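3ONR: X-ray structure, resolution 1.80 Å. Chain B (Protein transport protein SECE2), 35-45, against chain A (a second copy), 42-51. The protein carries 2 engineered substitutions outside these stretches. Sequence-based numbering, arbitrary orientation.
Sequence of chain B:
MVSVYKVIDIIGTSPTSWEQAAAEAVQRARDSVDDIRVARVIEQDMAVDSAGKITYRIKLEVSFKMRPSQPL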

ATOM      1  N   ASP B  35     -11.033 -27.245   8.747  1.00 52.04           N
ATOM      2  CA  ASP B  35     -11.668 -26.479   7.633  1.00 50.98           C
ATOM      3  C   ASP B  35     -10.870 -25.314   7.038  1.00 46.80           C
ATOM      4  O   ASP B  35     -11.434 -24.460   6.359  1.00 45.73           O
ATOM      5  CB  ASP B  35     -13.045 -25.942   8.040  1.00 53.54           C
ATOM      6  CG  ASP B  35     -12.988 -25.018   9.253  1.00 54.87           C
ATOM      7  OD1 ASP B  35     -11.967 -25.011   9.988  1.00 51.57           O
ATOM      8  OD2 ASP B  35     -13.984 -24.293   9.481  1.00 58.79           O
ATOM      9  N   ILE B  36      -9.574 -25.270   7.311  1.00 43.28           N
ATOM     10  CA  ILE B  36      -8.676 -24.372   6.581  1.00 39.62           C
ATOM     11  C   ILE B  36      -8.649 -24.794   5.090  1.00 39.45           C
ATOM     12  O   ILE B  36      -8.346 -25.939   4.766  1.00 40.64           O
ATOM     13  CB  ILE B  36      -7.309 -24.382   7.189  1.00 37.96           C
ATOM     14  CG1 ILE B  36      -7.345 -23.630   8.515  1.00 38.75           C
ATOM     15  CG2 ILE B  36      -6.255 -23.722   6.218  1.00 34.74           C
ATOM     16  CD1 ILE B  36      -6.211 -23.956   9.417  1.00 42.60           C
ATOM     17  N   ARG B  37      -8.984 -23.861   4.209  1.00 37.32           N
ATOM     18  CA  ARG B  37      -9.118 -24.140   2.772  1.00 38.25           C
ATOM     19  C   ARG B  37      -8.086 -23.302   1.979  1.00 34.58           C
ATOM     20  O   ARG B  37      -7.669 -23.721   0.906  1.00 34.30           O
ATOM     21  CB  ARG B  37     -10.552 -23.837   2.312  1.00 40.40           C
ATOM     22  CG  ARG B  37     -11.503 -25.075   2.221  1.00 47.22           C
ATOM     23  CD  ARG B  37     -10.747 -26.319   2.637  1.00 51.28           C
ATOM     24  NE  ARG B  37     -11.552 -27.525   2.782  1.00 60.90           N
ATOM     25  CZ  ARG B  37     -11.336 -28.467   3.711  1.00 63.31           C
ATOM     26  NH1 ARG B  37     -12.130 -29.544   3.757  1.00 68.67           N
ATOM     27  NH2 ARG B  37     -10.347 -28.335   4.605  1.00 60.57           N
ATOM     28  N   VAL B  38      -7.676 -22.161   2.536  1.00 32.71           N
ATOM     29  CA  VAL B  38      -6.652 -21.267   1.931  1.00 32.58           C
ATOM     30  C   VAL B  38      -5.694 -20.596   2.943  1.00 30.75           C
ATOM     31  O   VAL B  38      -6.094 -20.245   4.051  1.00 31.31           O
ATOM     32  CB  VAL B  38      -7.358 -20.172   1.100  1.00 34.20           C
ATOM     33  CG1 VAL B  38      -8.259 -19.361   2.004  1.00 38.30           C
ATOM     34  CG2 VAL B  38      -6.354 -19.240   0.410  1.00 32.81           C
ATOM     35  N   ALA B  39      -4.433 -20.383   2.563  1.00 26.12           N
ATOM     36  CA  ALA B  39      -3.461 -19.748   3.486  1.00 22.66           C
ATOM     37  C   ALA B  39      -2.769 -18.735   2.545  1.00 23.79           C
ATOM     38  O   ALA B  39      -2.167 -19.156   1.547  1.00 22.45           O
ATOM     39  CB  ALA B  39      -2.471 -20.720   3.953  1.00 22.94           C
ATOM     40  N   ARG B  40      -2.911 -17.433   2.831  1.00 21.87           N
ATOM     41  CA  ARG B  40      -2.412 -16.397   1.941  1.00 20.81           C
ATOM     42  C   ARG B  40      -1.027 -16.039   2.467  1.00 19.48           C
ATOM     43  O   ARG B  40      -0.862 -15.881   3.670  1.00 18.80           O
ATOM     44  CB  ARG B  40      -3.442 -15.211   1.993  1.00 23.16           C
ATOM     45  CG  ARG B  40      -2.938 -14.004   1.298  1.00 30.85           C
ATOM     46  CD  ARG B  40      -3.945 -12.870   1.235  1.00 37.53           C
ATOM     47  NE  ARG B  40      -5.288 -13.315   0.860  1.00 42.75           N
ATOM     48  CZ  ARG B  40      -6.351 -12.510   0.960  1.00 47.23           C
ATOM     49  NH1 ARG B  40      -7.552 -12.932   0.617  1.00 47.17           N
ATOM     50  NH2 ARG B  40      -6.194 -11.268   1.416  1.00 47.30           N
ATOM     51  N   VAL B  41      -0.006 -15.930   1.608  1.00 18.05           N
ATOM     52  CA  VAL B  41       1.302 -15.475   2.044  1.00 17.21           C
ATOM     53  C   VAL B  41       1.258 -13.966   2.288  1.00 16.31           C
ATOM     54  O   VAL B  41       0.947 -13.135   1.390  1.00 19.59           O
ATOM     55  CB  VAL B  41       2.402 -15.853   0.970  1.00 17.17           C
ATOM     56  CG1 VAL B  41       3.825 -15.246   1.387  1.00 17.23           C
ATOM     57  CG2 VAL B  41       2.468 -17.386   0.858  1.00 16.23           C
ATOM     58  N   ILE B  42       1.649 -13.584   3.506  1.00 16.55           N
ATOM     59  CA  ILE B  42       1.697 -12.142   3.820  1.00 19.33           C
ATOM     60  C   ILE B  42       3.117 -11.589   3.719  1.00 19.96           C
ATOM     61  O   ILE B  42       3.299 -10.438   3.235  1.00 19.76           O
ATOM     62  CB  ILE B  42       1.196 -11.893   5.309  1.00 19.99           C
ATOM     63  CG1 ILE B  42      -0.212 -12.528   5.446  1.00 20.89           C
ATOM     64  CG2 ILE B  42       1.192 -10.411   5.639  1.00 23.21           C
ATOM     65  CD1 ILE B  42      -1.306 -11.973   4.500  1.00 23.50           C
ATOM     66  N   GLU B  43       4.078 -12.354   4.210  1.00 19.04           N
ATOM     67  CA  GLU B  43       5.518 -11.874   4.244  1.00 22.01           C
ATOM     68  C   GLU B  43       6.508 -13.030   4.220  1.00 20.11           C
ATOM     69  O   GLU B  43       6.192 -14.097   4.720  1.00 20.31           O
ATOM     70  CB  GLU B  43       5.768 -11.056   5.542  1.00 24.92           C
ATOM     71  CG  GLU B  43       7.102 -10.304   5.560  1.00 34.90           C
ATOM     72  CD  GLU B  43       7.354  -9.606   6.904  1.00 43.93           C
ATOM     73  OE1 GLU B  43       6.377  -9.091   7.467  1.00 49.47           O
ATOM     74  OE2 GLU B  43       8.516  -9.574   7.387  1.00 48.32           O
ATOM     75  N   GLN B  44       7.690 -12.850   3.598  1.00 20.90           N
ATOM     76  CA  GLN B  44       8.735 -13.904   3.640  1.00 20.40           C
ATOM     77  C   GLN B  44      10.029 -13.200   4.124  1.00 20.62           C
ATOM     78  O   GLN B  44      10.294 -12.023   3.760  1.00 18.46           O
ATOM     79  CB  GLN B  44       8.991 -14.418   2.224  1.00 20.21           C
ATOM     80  CG  GLN B  44       7.839 -15.309   1.789  1.00 21.57           C
ATOM     81  CD  GLN B  44       7.901 -15.705   0.350  1.00 23.45           C
ATOM     82  OE1 GLN B  44       8.094 -16.861   0.010  1.00 26.63           O
ATOM     83  NE2 GLN B  44       7.640 -14.786  -0.481  1.00 23.68           N
ATOM     84  N   ASP B  45      10.839 -13.945   4.861  1.00 20.84           N
ATOM     85  CA  ASP B  45      12.136 -13.463   5.278  1.00 22.18           C
ATOM     86  C   ASP B  45      13.019 -14.655   5.527  1.00 22.67           C
ATOM     87  O   ASP B  45      12.594 -15.778   5.258  1.00 21.71           O
ATOM     88  CB  ASP B  45      12.099 -12.428   6.427  1.00 22.30           C
ATOM     89  CG  ASP B  45      11.824 -13.048   7.820  1.00 27.62           C
ATOM     90  OD1 ASP B  45      11.725 -12.266   8.773  1.00 32.19           O
ATOM     91  OD2 ASP B  45      11.774 -14.283   7.951  1.00 32.79           O
TER
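Chain A (42-51) IEQDMAVDSA

How does chain A lie on chain B? Residues 42-48 of chain A form an extended strand that runs against the strand 38-45 of chain B in the antiparallel sense, the two N-to-C directions making an angle of 150° and the axes approaching to 4.7 Å. Three bridges fix the register: Val B38 sits against Ala A47 (CA to CA 4.5 Å), Ala B39 against Met A46 (CA to CA 5.2 Å) and Arg B40 against Asp A45 (CA to CA 4.3 Å). The alternation is typical of antiparallel pairing, with the hydrogen-bonded pair in the middle wider than its non-hydrogen-bonded neighbours. Together the two stretches bury 630 Å².

Which backbone donors and acceptors does the pairing satisfy? Ala B39 and Met A46 serve each other twice: Met A46 N donates to Ala B39 O at 2.8 Å, and Ala B39 N donates to Met A46 O at 2.9 Å. One step further along, Val A48 N donates to Arg B37 O at 2.8 Å, with a nearly straight N-H...O angle of 168°. On the other side of the central pair, Val B41 N donates to Gln A44 O at 3.0 Å. Two carbonyls also receive CA-H...O contacts, Met A46 O from Val B38 CA at 3.2 Å and Arg B37 O from Ala A47 CA at 3.4 Å, so each accepts one N-H and lies close to a CA-H as well.

What happens where the direct ladder stops? At Gln A44 the return bond is made through a water. Gln A44 N donates to water 1 at 2.9 Å, and the same water donates to Val B41 O at 2.8 Å. The water thus satisfies a donor on one strand and an acceptor on the other, spanning a gap that the direct Val B41 N to Gln A44 O bond leaves beside it.

How do the side chains divide between the faces of the sheet? Val B38, Arg B40, Asp A45 and Ala A47 share one face, and Ala B39 and Met A46 lie on the other. Arg B40 CA is 3.8 Å from Asp A45 CB, but both carboxylate oxygens of Asp A45, and NH1 and NH2 of Arg B40, find their hydrogen bonds elsewhere in the structure. Arg B40 NE is 4.5 Å from Glu A43 OE2, an attraction of charges only, since the oxygen lies well out of the guanidinium plane and no N-H points at it.

What closes the contact beyond the last bridge? Ile B36 and Val A48 meet through apolar methyls, CG2 to CG2 at 4.3 Å. The side chain of Arg B37 starts away from chain A, yet its end returns, NH1 coming within 3.1 Å of Ser A50 CB, while NH2 donates to Ile B36 O at 3.1 Å within its own chain. Asp A49 O and Ser A50 N lie over one face of this guanidinium. Asp A49 OD2, for its part, accepts from Ala A51 N at 2.8 Å.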

ATOM      1  N   ILE A  42       2.917 -11.099  -7.916  1.00 13.76           N
ATOM      2  CA  ILE A  42       1.965 -10.182  -7.260  1.00 15.70           C
ATOM      3  C   ILE A  42       1.489 -10.791  -5.935  1.00 17.98           C
ATOM      4  O   ILE A  42       1.387 -10.079  -4.917  1.00 17.66           O
ATOM      5  CB  ILE A  42       0.695  -9.957  -8.172  1.00 15.30           C
ATOM      6  CG1 ILE A  42       1.173  -9.529  -9.596  1.00 17.66           C
ATOM      7  CG2 ILE A  42      -0.236  -8.805  -7.646  1.00 19.14           C
ATOM      8  CD1 ILE A  42       2.114  -8.279  -9.576  1.00 20.91           C
ATOM      9  N   GLU A  43       1.185 -12.097  -5.955  1.00 18.37           N
ATOM     10  CA  GLU A  43       0.663 -12.744  -4.699  1.00 19.21           C
ATOM     11  C   GLU A  43       0.987 -14.217  -4.712  1.00 19.09           C
ATOM     12  O   GLU A  43       1.162 -14.795  -5.763  1.00 16.58           O
ATOM     13  CB  GLU A  43      -0.886 -12.507  -4.628  1.00 21.21           C
ATOM     14  CG  GLU A  43      -1.473 -13.012  -3.311  1.00 27.32           C
ATOM     15  CD  GLU A  43      -2.950 -12.585  -3.139  1.00 39.66           C
ATOM     16  OE1 GLU A  43      -3.868 -13.381  -3.489  1.00 40.75           O
ATOM     17  OE2 GLU A  43      -3.189 -11.451  -2.629  1.00 42.78           O
ATOM     18  N   GLN A  44       1.080 -14.837  -3.524  1.00 17.64           N
ATOM     19  CA  GLN A  44       1.237 -16.286  -3.403  1.00 18.81           C
ATOM     20  C   GLN A  44       0.257 -16.752  -2.321  1.00 18.03           C
ATOM     21  O   GLN A  44      -0.098 -16.043  -1.342  1.00 18.42           O
ATOM     22  CB  GLN A  44       2.669 -16.637  -2.931  1.00 18.35           C
ATOM     23  CG  GLN A  44       3.709 -16.350  -4.000  1.00 19.14           C
ATOM     24  CD  GLN A  44       5.096 -16.372  -3.450  1.00 23.70           C
ATOM     25  OE1 GLN A  44       5.862 -17.313  -3.695  1.00 23.32           O
ATOM     26  NE2 GLN A  44       5.392 -15.385  -2.629  1.00 23.13           N
ATOM     27  N   ASP A  45      -0.241 -17.941  -2.562  1.00 17.43           N
ATOM     28  CA  ASP A  45      -1.082 -18.567  -1.556  1.00 18.30           C
ATOM     29  C   ASP A  45      -0.963 -20.077  -1.659  1.00 18.66           C
ATOM     30  O   ASP A  45      -0.222 -20.635  -2.507  1.00 18.84           O
ATOM     31  CB  ASP A  45      -2.549 -18.041  -1.534  1.00 19.13           C
ATOM     32  CG  ASP A  45      -3.411 -18.531  -2.726  1.00 24.12           C
ATOM     33  OD1 ASP A  45      -4.528 -17.963  -2.936  1.00 28.76           O
ATOM     34  OD2 ASP A  45      -2.994 -19.515  -3.361  1.00 28.58           O
ATOM     35  N   MET A  46      -1.663 -20.728  -0.746  1.00 21.65           N
ATOM     36  CA  MET A  46      -1.860 -22.174  -0.828  1.00 24.23           C
ATOM     37  C   MET A  46      -3.336 -22.518  -0.668  1.00 25.79           C
ATOM     38  O   MET A  46      -4.045 -21.947   0.176  1.00 25.91           O
ATOM     39  CB  MET A  46      -1.069 -22.918   0.234  1.00 25.42           C
ATOM     40  CG  MET A  46       0.401 -22.687   0.122  1.00 29.70           C
ATOM     41  SD  MET A  46       1.069 -22.721   1.809  1.00 38.91           S
ATOM     42  CE  MET A  46       1.035 -24.403   2.063  1.00 27.19           C
ATOM     43  N   ALA A  47      -3.800 -23.437  -1.510  1.00 27.35           N
ATOM     44  CA  ALA A  47      -5.090 -24.052  -1.297  1.00 30.03           C
ATOM     45  C   ALA A  47      -4.885 -25.379  -0.619  1.00 31.51           C
ATOM     46  O   ALA A  47      -3.910 -26.097  -0.887  1.00 29.53           O
ATOM     47  CB  ALA A  47      -5.803 -24.224  -2.624  1.00 33.16           C
ATOM     48  N   VAL A  48      -5.763 -25.700   0.319  1.00 33.00           N
ATOM     49  CA  VAL A  48      -5.628 -26.923   1.076  1.00 36.12           C
ATOM     50  C   VAL A  48      -6.953 -27.701   0.912  1.00 40.64           C
ATOM     51  O   VAL A  48      -8.031 -27.094   0.990  1.00 41.67           O
ATOM     52  CB  VAL A  48      -5.355 -26.607   2.569  1.00 35.84           C
ATOM     53  CG1 VAL A  48      -4.659 -27.810   3.238  1.00 37.91           C
ATOM     54  CG2 VAL A  48      -4.450 -25.391   2.684  1.00 35.72           C
ATOM     55  N   ASP A  49      -6.896 -29.006   0.633  1.00 44.42           N
ATOM     56  CA  ASP A  49      -8.145 -29.821   0.621  1.00 48.81           C
ATOM     57  C   ASP A  49      -8.331 -30.527   1.961  1.00 51.64           C
ATOM     58  O   ASP A  49      -7.481 -30.410   2.849  1.00 50.76           O
ATOM     59  CB  ASP A  49      -8.195 -30.790  -0.585  1.00 50.56           C
ATOM     60  CG  ASP A  49      -7.246 -31.989  -0.438  1.00 51.35           C
ATOM     61  OD1 ASP A  49      -6.996 -32.614  -1.481  1.00 56.80           O
ATOM     62  OD2 ASP A  49      -6.764 -32.327   0.681  1.00 53.34           O
ATOM     63  N   SER A  50      -9.414 -31.294   2.102  1.00 55.61           N
ATOM     64  CA  SER A  50      -9.776 -31.900   3.372  1.00 58.54           C
ATOM     65  C   SER A  50      -8.824 -33.016   3.820  1.00 59.65           C
ATOM     66  O   SER A  50      -8.860 -33.442   4.984  1.00 61.33           O
ATOM     67  CB  SER A  50     -11.211 -32.427   3.313  1.00 61.91           C
ATOM     68  OG  SER A  50     -11.542 -32.824   1.998  1.00 63.11           O
ATOM     69  N   ALA A  51      -7.990 -33.490   2.892  1.00 58.67           N
ATOM     70  CA  ALA A  51      -6.976 -34.499   3.193  1.00 59.20           C
ATOM     71  C   ALA A  51      -5.676 -33.810   3.614  1.00 56.10           C
ATOM     72  O   ALA A  51      -4.691 -34.468   3.988  1.00 56.22           O
ATOM     73  CB  ALA A  51      -6.743 -35.401   1.968  1.00 60.43           C
TER
HETATM   74  O   HOH W   1       1.460 -13.016  -1.351  1.00  6.26           O